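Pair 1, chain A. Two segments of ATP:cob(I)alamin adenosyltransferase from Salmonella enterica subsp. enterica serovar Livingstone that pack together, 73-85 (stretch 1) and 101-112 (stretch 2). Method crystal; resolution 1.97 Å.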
# COMPACT_ATOMS: atom_id res chain seq x y z
N MET A 73 -2.24 -7.35 20.85
CA MET A 73 -2.44 -8.71 21.26
C MET A 73 -2.35 -8.96 22.80
O MET A 73 -2.46 -10.12 23.20
CB MET A 73 -1.45 -9.59 20.56
CG MET A 73 -1.64 -9.35 19.06
SD MET A 73 -1.38 -10.68 18.01
CE MET A 73 -2.57 -11.86 18.60
N LYS A 74 -2.18 -7.91 23.57
CA LYS A 74 -2.06 -8.00 25.04
C LYS A 74 -1.07 -9.05 25.48
O LYS A 74 -1.35 -9.90 26.32
CB LYS A 74 -3.44 -8.24 25.69
CG LYS A 74 -4.39 -7.14 25.45
CD LYS A 74 -5.78 -7.48 26.08
CE LYS A 74 -6.81 -6.48 25.71
NZ LYS A 74 -8.18 -6.88 26.21
N THR A 75 0.12 -9.03 24.88
CA THR A 75 1.09 -10.06 25.11
C THR A 75 2.50 -9.51 24.95
O THR A 75 2.69 -8.47 24.38
CB THR A 75 0.89 -11.21 24.08
OG1 THR A 75 1.71 -12.31 24.44
CG2 THR A 75 1.23 -10.74 22.72
N ALA A 76 3.51 -10.20 25.47
CA ALA A 76 4.90 -9.89 25.07
C ALA A 76 5.12 -10.56 23.68
O ALA A 76 4.56 -11.67 23.41
CB ALA A 76 5.89 -10.43 26.06
N THR A 77 5.94 -9.95 22.85
CA THR A 77 6.11 -10.47 21.50
C THR A 77 6.82 -11.84 21.44
O THR A 77 6.49 -12.64 20.56
CB THR A 77 6.76 -9.49 20.56
OG1 THR A 77 8.10 -9.18 21.01
CG2 THR A 77 5.96 -8.25 20.44
N HIS A 78 7.68 -12.17 22.43
CA HIS A 78 8.30 -13.50 22.45
C HIS A 78 7.29 -14.61 22.74
O HIS A 78 7.53 -15.76 22.37
CB HIS A 78 9.50 -13.57 23.43
CG HIS A 78 9.11 -13.48 24.87
ND1 HIS A 78 8.83 -12.31 25.52
CD2 HIS A 78 8.89 -14.47 25.78
CE1 HIS A 78 8.50 -12.56 26.79
NE2 HIS A 78 8.51 -13.87 26.96
N GLU A 79 6.18 -14.29 23.37
CA GLU A 79 5.11 -15.21 23.65
C GLU A 79 4.29 -15.55 22.40
O GLU A 79 3.54 -16.48 22.44
CB GLU A 79 4.21 -14.67 24.74
CG GLU A 79 4.97 -14.21 26.00
CD GLU A 79 4.09 -13.81 27.15
OE1 GLU A 79 3.29 -12.87 26.93
OE2 GLU A 79 4.26 -14.35 28.27
N LEU A 80 4.48 -14.82 21.30
CA LEU A 80 3.86 -15.19 20.02
C LEU A 80 4.68 -16.15 19.17
O LEU A 80 4.17 -16.65 18.20
CB LEU A 80 3.56 -13.91 19.27
CG LEU A 80 2.60 -12.90 19.88
CD1 LEU A 80 2.53 -11.65 19.01
CD2 LEU A 80 1.22 -13.49 20.12
N SER A 81 5.97 -16.38 19.50
CA SER A 81 6.85 -17.11 18.61
C SER A 81 6.40 -18.53 18.36
O SER A 81 6.34 -18.92 17.21
CB SER A 81 8.28 -17.15 19.15
OG SER A 81 8.66 -15.82 19.43
N ASP A 82 5.97 -19.24 19.41
CA ASP A 82 5.51 -20.60 19.22
C ASP A 82 4.18 -20.66 18.41
O ASP A 82 3.97 -21.57 17.60
CB ASP A 82 5.30 -21.32 20.53
CG ASP A 82 6.61 -21.60 21.26
OD1 ASP A 82 7.67 -21.56 20.61
OD2 ASP A 82 6.54 -21.85 22.48
N VAL A 83 3.29 -19.73 18.67
CA VAL A 83 1.89 -19.85 18.19
C VAL A 83 1.73 -19.49 16.71
O VAL A 83 0.72 -19.81 16.05
CB VAL A 83 0.92 -19.06 19.12
CG1 VAL A 83 0.92 -17.56 18.84
CG2 VAL A 83 -0.50 -19.59 19.05
N VAL A 84 2.74 -18.87 16.14
CA VAL A 84 2.72 -18.56 14.67
C VAL A 84 3.54 -19.52 13.81
O VAL A 84 3.63 -19.36 12.57
CB VAL A 84 3.15 -17.11 14.39
CG1 VAL A 84 2.26 -16.15 15.13
CG2 VAL A 84 4.64 -16.87 14.70
N GLN A 85 4.15 -20.54 14.41
CA GLN A 85 4.93 -21.49 13.66
C GLN A 85 4.02 -22.33 12.72
O GLN A 85 2.83 -22.47 13.00
CB GLN A 85 5.69 -22.47 14.60
CG GLN A 85 6.71 -21.76 15.50
CD GLN A 85 7.75 -21.03 14.71
OE1 GLN A 85 8.42 -21.62 13.87
NE2 GLN A 85 7.93 -19.77 15.01
N VAL A 101 2.30 -6.88 13.01
CA VAL A 101 2.67 -7.62 14.20
C VAL A 101 4.06 -8.25 14.01
O VAL A 101 4.38 -8.74 12.92
CB VAL A 101 1.68 -8.69 14.66
CG1 VAL A 101 0.37 -8.02 15.08
CG2 VAL A 101 1.51 -9.78 13.64
N VAL A 102 4.88 -8.20 15.08
CA VAL A 102 6.17 -8.84 15.11
C VAL A 102 6.10 -9.91 16.16
O VAL A 102 5.63 -9.64 17.29
CB VAL A 102 7.29 -7.80 15.40
CG1 VAL A 102 8.61 -8.52 15.65
CG2 VAL A 102 7.45 -6.82 14.23
N THR A 103 6.59 -11.08 15.83
CA THR A 103 6.37 -12.28 16.63
C THR A 103 7.61 -12.88 17.25
O THR A 103 7.63 -14.03 17.73
CB THR A 103 5.67 -13.34 15.76
OG1 THR A 103 6.44 -13.56 14.57
CG2 THR A 103 4.30 -12.80 15.34
N PHE A 104 8.69 -12.09 17.25
CA PHE A 104 9.87 -12.42 18.08
C PHE A 104 10.08 -11.37 19.13
O PHE A 104 9.52 -10.29 19.11
CB PHE A 104 11.14 -12.65 17.20
CG PHE A 104 11.41 -11.55 16.19
CD1 PHE A 104 12.06 -10.36 16.57
CD2 PHE A 104 11.13 -11.73 14.84
CE1 PHE A 104 12.31 -9.34 15.66
CE2 PHE A 104 11.44 -10.74 13.92
CZ PHE A 104 11.96 -9.53 14.32
N GLY A 105 10.93 -11.74 20.11
CA GLY A 105 11.08 -10.95 21.30
C GLY A 105 11.53 -9.53 21.16
O GLY A 105 12.26 -9.12 20.24
N GLY A 106 11.10 -8.76 22.15
CA GLY A 106 11.52 -7.36 22.30
C GLY A 106 10.42 -6.39 22.61
O GLY A 106 10.71 -5.22 22.90
N GLY A 107 9.17 -6.84 22.52
CA GLY A 107 8.02 -6.07 22.86
C GLY A 107 7.37 -6.63 24.11
O GLY A 107 7.25 -7.83 24.24
N TYR A 108 6.94 -5.74 25.00
CA TYR A 108 6.24 -6.09 26.20
C TYR A 108 5.04 -5.18 26.41
O TYR A 108 5.08 -3.98 26.14
CB TYR A 108 7.16 -5.94 27.43
CG TYR A 108 8.15 -7.01 27.48
CD1 TYR A 108 9.33 -6.90 26.75
CD2 TYR A 108 8.00 -8.12 28.29
CE1 TYR A 108 10.29 -7.86 26.84
CE2 TYR A 108 8.95 -9.15 28.33
CZ TYR A 108 10.10 -8.97 27.60
OH TYR A 108 11.11 -9.89 27.58
N ALA A 109 3.96 -5.78 26.87
CA ALA A 109 2.78 -5.06 27.28
C ALA A 109 3.00 -4.56 28.72
O ALA A 109 3.65 -5.23 29.51
CB ALA A 109 1.59 -5.96 27.25
N LEU A 110 2.53 -3.37 29.00
CA LEU A 110 2.75 -2.71 30.29
C LEU A 110 1.39 -2.63 31.00
O LEU A 110 0.43 -2.06 30.46
CB LEU A 110 3.31 -1.35 30.10
CG LEU A 110 4.58 -1.28 29.23
CD1 LEU A 110 4.99 0.16 29.01
CD2 LEU A 110 5.73 -2.06 29.83
N TRP A 111 1.35 -3.11 32.24
CA TRP A 111 0.12 -3.19 33.04
C TRP A 111 0.30 -2.57 34.44
O TRP A 111 1.38 -2.60 35.00
CB TRP A 111 -0.26 -4.63 33.27
CG TRP A 111 -0.54 -5.44 32.09
CD1 TRP A 111 0.37 -6.04 31.30
CD2 TRP A 111 -1.82 -5.76 31.54
NE1 TRP A 111 -0.26 -6.71 30.28
CE2 TRP A 111 -1.61 -6.53 30.40
CE3 TRP A 111 -3.14 -5.47 31.94
CZ2 TRP A 111 -2.68 -7.05 29.63
CZ3 TRP A 111 -4.19 -5.95 31.18
CH2 TRP A 111 -3.98 -6.73 30.05
N ARG A 112 -0.76 -1.92 34.93
CA ARG A 112 -0.80 -1.35 36.31
C ARG A 112 -2.17 -1.66 36.85
O ARG A 112 -3.15 -1.22 36.23
CB ARG A 112 -0.66 0.19 36.33
CG ARG A 112 0.51 0.68 37.09
CD ARG A 112 0.49 2.22 37.21
NE ARG A 112 1.89 2.45 37.11
CZ ARG A 112 2.48 3.38 36.37
NH1 ARG A 112 1.79 4.26 35.64
NH2 ARG A 112 3.77 3.44 36.41
O HOH W 1 0.21 -9.38 28.72
O HOH W 2 9.37 -9.90 24.05
O HOH W 3 11.26 -14.54 20.18

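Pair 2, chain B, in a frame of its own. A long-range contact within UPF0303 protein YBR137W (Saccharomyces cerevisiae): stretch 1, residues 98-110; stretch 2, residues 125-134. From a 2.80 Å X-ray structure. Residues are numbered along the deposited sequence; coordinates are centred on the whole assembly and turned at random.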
# COMPACT_ATOMS: atom_id res chain seq x y z
N PHE B 98 0.43 -10.42 23.13
CA PHE B 98 -0.50 -11.25 23.87
C PHE B 98 -0.21 -11.37 25.36
O PHE B 98 -1.08 -11.79 26.13
CB PHE B 98 -0.58 -12.61 23.21
CG PHE B 98 -1.25 -12.59 21.86
CD1 PHE B 98 -2.63 -12.53 21.75
CD2 PHE B 98 -0.50 -12.63 20.69
CE1 PHE B 98 -3.25 -12.51 20.50
CE2 PHE B 98 -1.10 -12.61 19.46
CZ PHE B 98 -2.48 -12.55 19.36
N GLY B 99 0.99 -10.96 25.77
CA GLY B 99 1.38 -11.01 27.16
C GLY B 99 1.84 -12.37 27.69
O GLY B 99 1.91 -12.57 28.91
N HIS B 100 2.15 -13.31 26.80
CA HIS B 100 2.68 -14.60 27.22
C HIS B 100 3.77 -15.09 26.26
O HIS B 100 3.93 -14.53 25.18
CB HIS B 100 1.58 -15.67 27.32
CG HIS B 100 0.53 -15.37 28.34
ND1 HIS B 100 -0.74 -14.97 28.01
CD2 HIS B 100 0.56 -15.42 29.70
CE1 HIS B 100 -1.45 -14.78 29.11
NE2 HIS B 100 -0.68 -15.05 30.15
N SER B 101 4.50 -16.12 26.65
CA SER B 101 5.52 -16.71 25.80
C SER B 101 4.91 -17.00 24.44
O SER B 101 3.71 -17.24 24.32
N SER B 102 5.70 -16.91 23.39
CA SER B 102 5.20 -17.31 22.11
C SER B 102 4.87 -18.79 22.15
O SER B 102 4.14 -19.30 21.30
CB SER B 102 6.21 -17.03 21.00
OG SER B 102 7.38 -17.81 21.12
N PHE B 103 5.44 -19.49 23.14
CA PHE B 103 5.23 -20.92 23.27
C PHE B 103 3.88 -21.25 23.89
O PHE B 103 3.15 -22.10 23.40
CB PHE B 103 6.32 -21.57 24.10
CG PHE B 103 6.04 -23.01 24.39
CD1 PHE B 103 6.20 -23.97 23.41
CD2 PHE B 103 5.57 -23.40 25.63
CE1 PHE B 103 5.92 -25.28 23.66
CE2 PHE B 103 5.29 -24.71 25.88
CZ PHE B 103 5.47 -25.65 24.89
N TYR B 104 3.60 -20.57 24.99
CA TYR B 104 2.30 -20.62 25.63
C TYR B 104 1.23 -20.35 24.60
O TYR B 104 0.24 -21.07 24.53
CB TYR B 104 2.26 -19.59 26.75
CG TYR B 104 0.92 -19.31 27.37
CD1 TYR B 104 -0.07 -18.62 26.68
CD2 TYR B 104 0.66 -19.67 28.68
CE1 TYR B 104 -1.29 -18.34 27.26
CE2 TYR B 104 -0.56 -19.38 29.28
CZ TYR B 104 -1.53 -18.72 28.57
OH TYR B 104 -2.75 -18.43 29.16
N MET B 105 1.43 -19.32 23.79
CA MET B 105 0.42 -18.92 22.83
C MET B 105 0.18 -20.01 21.78
O MET B 105 -0.92 -20.13 21.25
CB MET B 105 0.82 -17.60 22.18
CG MET B 105 0.57 -16.40 23.08
SD MET B 105 -1.15 -16.26 23.56
CE MET B 105 -1.01 -15.47 25.11
N GLY B 106 1.21 -20.80 21.49
CA GLY B 106 1.09 -21.92 20.57
C GLY B 106 0.38 -23.10 21.23
O GLY B 106 -0.26 -23.93 20.56
N CYS B 107 0.50 -23.17 22.55
CA CYS B 107 -0.17 -24.20 23.34
C CYS B 107 -1.64 -23.91 23.29
O CYS B 107 -2.44 -24.73 22.83
CB CYS B 107 0.34 -24.25 24.78
SG CYS B 107 1.94 -25.03 24.82
N LYS B 108 -1.98 -22.68 23.68
CA LYS B 108 -3.30 -22.12 23.41
C LYS B 108 -3.38 -22.19 21.89
O LYS B 108 -2.36 -22.36 21.24
CB LYS B 108 -3.38 -20.70 23.95
CG LYS B 108 -4.75 -20.23 24.39
CD LYS B 108 -4.66 -18.87 25.09
CE LYS B 108 -5.99 -18.39 25.66
NZ LYS B 108 -5.94 -16.98 26.17
N LYS B 109 -4.57 -22.17 21.32
CA LYS B 109 -4.73 -22.28 19.85
C LYS B 109 -4.58 -23.67 19.20
O LYS B 109 -5.18 -23.89 18.13
CB LYS B 109 -3.70 -21.37 19.14
CG LYS B 109 -3.27 -21.82 17.74
CD LYS B 109 -1.89 -21.36 17.36
CE LYS B 109 -1.69 -21.51 15.87
NZ LYS B 109 -1.63 -22.93 15.44
N GLY B 110 -3.93 -24.62 19.86
CA GLY B 110 -3.30 -25.71 19.13
C GLY B 110 -4.18 -26.34 18.08
O GLY B 110 -5.32 -26.72 18.35
N TYR B 125 2.83 -12.80 12.92
CA TYR B 125 3.01 -13.39 14.24
C TYR B 125 3.39 -14.88 14.20
O TYR B 125 2.80 -15.66 13.47
CB TYR B 125 1.73 -13.24 15.05
CG TYR B 125 1.29 -11.81 15.29
CD1 TYR B 125 0.51 -11.14 14.34
CD2 TYR B 125 1.63 -11.15 16.45
CE1 TYR B 125 0.09 -9.85 14.55
CE2 TYR B 125 1.21 -9.86 16.67
CZ TYR B 125 0.44 -9.21 15.71
OH TYR B 125 0.01 -7.92 15.94
N ALA B 126 4.38 -15.28 14.98
CA ALA B 126 4.77 -16.69 15.03
C ALA B 126 4.30 -17.32 16.32
O ALA B 126 4.34 -16.70 17.39
CB ALA B 126 6.27 -16.85 14.90
N PHE B 127 3.76 -18.52 16.21
CA PHE B 127 3.29 -19.20 17.39
C PHE B 127 4.16 -20.37 17.91
O PHE B 127 3.79 -21.02 18.90
CB PHE B 127 1.84 -19.59 17.15
CG PHE B 127 0.94 -18.40 17.18
CD1 PHE B 127 0.73 -17.63 16.04
CD2 PHE B 127 0.37 -17.98 18.39
CE1 PHE B 127 -0.06 -16.51 16.09
CE2 PHE B 127 -0.42 -16.86 18.44
CZ PHE B 127 -0.64 -16.12 17.29
N HIS B 128 5.30 -20.62 17.25
CA HIS B 128 6.37 -21.46 17.83
C HIS B 128 7.00 -20.79 19.04
O HIS B 128 6.89 -19.57 19.20
CB HIS B 128 7.46 -21.75 16.82
CG HIS B 128 7.01 -22.59 15.67
ND1 HIS B 128 5.73 -22.54 15.16
CD2 HIS B 128 7.69 -23.46 14.88
CE1 HIS B 128 5.63 -23.36 14.13
NE2 HIS B 128 6.80 -23.93 13.94
N GLY B 129 7.67 -21.56 19.89
CA GLY B 129 8.21 -21.02 21.12
C GLY B 129 9.60 -20.39 20.97
O GLY B 129 10.24 -20.51 19.94
N GLY B 130 10.09 -19.82 22.07
CA GLY B 130 11.37 -19.12 22.08
C GLY B 130 11.38 -17.62 22.39
O GLY B 130 12.44 -17.06 22.62
N ALA B 131 10.20 -17.00 22.47
CA ALA B 131 10.10 -15.61 22.87
C ALA B 131 9.49 -15.52 24.24
O ALA B 131 8.31 -15.78 24.41
CB ALA B 131 9.25 -14.83 21.88
N VAL B 132 10.29 -15.12 25.22
CA VAL B 132 9.82 -15.01 26.58
C VAL B 132 9.94 -13.57 27.03
O VAL B 132 11.00 -12.97 26.94
CB VAL B 132 10.61 -15.95 27.53
CG1 VAL B 132 10.25 -15.70 28.98
CG2 VAL B 132 10.37 -17.40 27.17
N LEU B 133 8.84 -13.01 27.51
CA LEU B 133 8.88 -11.68 28.07
C LEU B 133 9.79 -11.65 29.29
O LEU B 133 9.93 -12.65 29.99
CB LEU B 133 7.48 -11.21 28.43
CG LEU B 133 6.50 -11.03 27.27
CD1 LEU B 133 5.11 -10.80 27.80
CD2 LEU B 133 6.94 -9.89 26.41
N ILE B 134 10.40 -10.49 29.53
CA ILE B 134 11.17 -10.23 30.73
C ILE B 134 10.33 -9.37 31.66
O ILE B 134 10.15 -8.17 31.41
CB ILE B 134 12.50 -9.50 30.43
CG1 ILE B 134 13.35 -10.29 29.45
CG2 ILE B 134 13.26 -9.26 31.72
CD1 ILE B 134 14.67 -9.61 29.16

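Where do the two contacts differ most sharply? They part at the matched positions Ser81(A) and Gly106(B), which both face a backbone carbonyl. In pair 1 a side chain reaches it: Ser81(A) OG donates a hydrogen bond to Thr103(A) O at 2.7 Å. In pair 2 there is no side chain to do so, and the backbone itself closes in, with Gly106(B) CA 3.3 Å from Phe127(B) O in a CA-H...O contact. A CB modelled on Gly106(B) would point toward the other stretch and lie 2.2 Å from that same oxygen, so this close approach depends on glycine.

What geometry do they share? Fourteen central residues superpose with an RMSD of 0.7 Å, and the common centre is a hydroxyl residue, Thr77(A) or Ser102(B), held in the p rotamer. Its backbone amide donates to the opposing stretch, Thr77(A) N to Gly107(A) O at 2.9 Å and Ser102(B) N to Ala131(B) O at 3.0 Å. Its hydroxyl does double duty. Thr77(A) OG1 donates to Phe104(A) O at 2.6 Å and accepts from Gly107(A) N at 3.0 Å; Ser102(B) OG donates to His128(B) O at 2.7 Å and accepts from Ala131(B) N at 3.2 Å. One side chain thus ties together both ends of a short loop.

Why does that loop carry glycines in both? Gly105(A) matches Gly129(B), and Gly106(A) matches Gly130(B). At the second position the backbone angles alone call for glycine, since a CB would jam against the preceding carbonyl. At the first, neighbours crowd the site: an ideal CB on Gly129(B) would sit 2.8 Å from Phe103(B) CB, and one on Gly105(A) a tight 3.4 Å from His78(A) CB. The next position differs. An ideal CB on Gly107(A) would clash with Thr77(A) CG2 at 2.8 Å, whereas Ala131(B) fits because Ser102(B) lacks that methyl, its OG lying 3.6 Å from Ala131(B) CB.

How is the remaining space filled? Thr103(A) matches Phe127(B), which has more of its surface covered, 120 Å² against 93 Å²: Met105(B) CB approaches Phe127(B) CD2 at 3.8 Å, and Phe98(B) CE2 approaches Phe127(B) CZ at 4.2 Å. In pair 1 the smaller Thr103(A) is packed by Leu80(A), whose CB is 4.1 Å from Thr103(A) CB, and by Val84(A), whose CG2 is 3.8 Å from Thr103(A) OG1. Farther along, Leu133(B) CD1 reaches to 3.6 Å from Gly99(B) C, while at the matching positions the shorter Ala109(A) CB stays 4.4 Å from Lys74(A) C. In pair 1, Lys74(A) CB also lies 4.2 Å from Trp111(A) CZ2, at the edge of the indole.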